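Spermidine N(1)-acetyltransferase (Vibrio cholerae serotype O1, PDB 7KWJ) transfers an acetyl group from acetyl-CoA to the primary amino groups of spermidine and spermine, protecting the cell against polyamine toxicity. Local coordinates at residues A130-L133 / Y134-C137. The protein carries 10 engineered substitutions. Residues are numbered along the deposited sequence; the frame is centred on the assembly and turned at random.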
loop_
_atom_site.group_PDB
_atom_site.type_symbol
_atom_site.label_atom_id
_atom_site.label_comp_id
_atom_site.label_asym_id
_atom_site.label_seq_id
_atom_site.Cartn_x
_atom_site.Cartn_y
_atom_site.Cartn_z
ATOM N N ALA B 130 43.812 -20.606 8.882
ATOM C CA ALA B 130 42.403 -20.830 9.183
ATOM C C ALA B 130 42.028 -22.297 9.012
ATOM O O ALA B 130 41.248 -22.839 9.803
ATOM C CB ALA B 130 41.532 -19.946 8.290
ATOM N N VAL B 131 42.574 -22.955 7.987
ATOM C CA VAL B 131 42.251 -24.360 7.745
ATOM C C VAL B 131 42.654 -25.208 8.945
ATOM O O VAL B 131 41.836 -25.937 9.520
ATOM C CB VAL B 131 42.934 -24.856 6.457
ATOM C CG1 VAL B 131 42.635 -26.332 6.232
ATOM C CG2 VAL B 131 42.485 -24.026 5.265
ATOM N N HIS B 132 43.926 -25.125 9.340
ATOM C CA HIS B 132 44.402 -25.926 10.463
ATOM C C HIS B 132 43.687 -25.559 11.755
ATOM O O HIS B 132 43.491 -26.418 12.621
ATOM C CB HIS B 132 45.913 -25.757 10.621
ATOM C CG HIS B 132 46.699 -26.220 9.433
ATOM N ND1 HIS B 132 46.283 -27.255 8.623
ATOM C CD2 HIS B 132 47.871 -25.785 8.914
ATOM C CE1 HIS B 132 47.167 -27.440 7.659
ATOM N NE2 HIS B 132 48.141 -26.561 7.812
ATOM N N LEU B 133 43.287 -24.294 11.905
ATOM C CA LEU B 133 42.556 -23.888 13.100
ATOM C C LEU B 133 41.223 -24.619 13.198
ATOM O O LEU B 133 40.880 -25.173 14.249
ATOM C CB LEU B 133 42.343 -22.374 13.092
ATOM C CG LEU B 133 41.426 -21.820 14.184
ATOM C CD1 LEU B 133 41.955 -22.164 15.567
ATOM C CD2 LEU B 133 41.269 -20.319 14.028
ATOM N N TYR B 134 40.452 -24.627 12.108
ATOM C CA TYR B 134 39.164 -25.312 12.123
ATOM C C TYR B 134 39.342 -26.812 12.315
ATOM O O TYR B 134 38.519 -27.465 12.969
ATOM C CB TYR B 134 38.402 -25.023 10.831
ATOM C CG TYR B 134 38.038 -23.567 10.640
ATOM C CD1 TYR B 134 37.477 -22.827 11.672
ATOM C CD2 TYR B 134 38.260 -22.930 9.427
ATOM C CE1 TYR B 134 37.145 -21.497 11.501
ATOM C CE2 TYR B 134 37.931 -21.602 9.247
ATOM C CZ TYR B 134 37.375 -20.889 10.286
ATOM O OH TYR B 134 37.046 -19.564 10.111
ATOM N N GLU B 135 40.407 -27.382 11.744
ATOM C CA GLU B 135 40.695 -28.794 11.973
ATOM C C GLU B 135 40.840 -29.086 13.460
ATOM O O GLU B 135 40.292 -30.074 13.964
ATOM C CB GLU B 135 41.961 -29.202 11.219
ATOM C CG GLU B 135 41.788 -29.285 9.710
ATOM C CD GLU B 135 43.073 -29.662 8.993
ATOM O OE1 GLU B 135 44.159 -29.488 9.584
ATOM O OE2 GLU B 135 42.995 -30.136 7.840
ATOM N N GLU B 136 41.569 -28.230 14.182
ATOM C CA GLU B 136 41.704 -28.410 15.623
ATOM C C GLU B 136 40.351 -28.357 16.321
ATOM O O GLU B 136 40.140 -29.060 17.316
ATOM C CB GLU B 136 42.636 -27.343 16.198
ATOM C CG GLU B 136 44.074 -27.448 15.717
ATOM C CD GLU B 136 44.917 -26.261 16.143
ATOM O OE1 GLU B 136 45.885 -25.930 15.426
ATOM O OE2 GLU B 136 44.609 -25.658 17.192
ATOM N N CYS B 137 39.429 -27.539 15.820
ATOM C CA CYS B 137 38.110 -27.396 16.424
ATOM C C CYS B 137 37.147 -28.505 16.020
ATOM O O CYS B 137 35.970 -28.442 16.390
ATOM C CB CYS B 137 37.511 -26.036 16.056
ATOM S SG CYS B 137 38.391 -24.632 16.771
#
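Ala-130 and Tyr-134, one helical turn apart, begin a local i to i+4 contact within the short helix 128-136 of the GNAT acetyltransferase fold, the helix that follows strand 118-124 and whose residues bind acetyl-CoA. Four successive backbone bonds build it: Tyr-134 N to Ala-130 O, Glu-135 N to Val-131 O, Glu-136 N to His-132 O, and Cys-137 N to Leu-133 O. The last is the most bent, with an N-H...O angle of 143°, and it carries the pattern just past the helical residues to Cys-137.

Ala-130, Val-131 and Tyr-134 face strands of the sheet, Leu-133 faces helix 98-113, and His-132 and Glu-135 lie on the exposed side. The tyrosine ring projects from the helix and leans back toward Ala-130, with CE2 4.1 Å from Ala-130 CB; the small methyl suits a place beside so broad a ring. Its CG stands anti to the carbonyl carbon (chi1 -64°), which tilts the ring toward the preceding turn, and Leu-121, Val-123 and Met-161 also touch this side chain. Tyr-134 is probably the proton donor of the reaction, as in related enzymes. Val-131, branched and apolar, is buried against Val-123 and Met-161, while Leu-133 reaches Ala-99 and Arg-100 and passes CD1 at 4.5 Å from Cys-137 SG.

Polar residues suit the solvent side. The extended Glu-136 chain sends OE2 to a salt bridge with Arg-100, another acetyl-CoA-binding residue, tying this helix to helix 98-113. Nearby, His-132 and Glu-135 run side by side, their ring and carboxylate planes 38° apart. Their link is a moderately long hydrogen bond, His-132 ND1 donating to Glu-135 OE1 over 3.2 Å and meeting that oxygen from above the carboxylate plane.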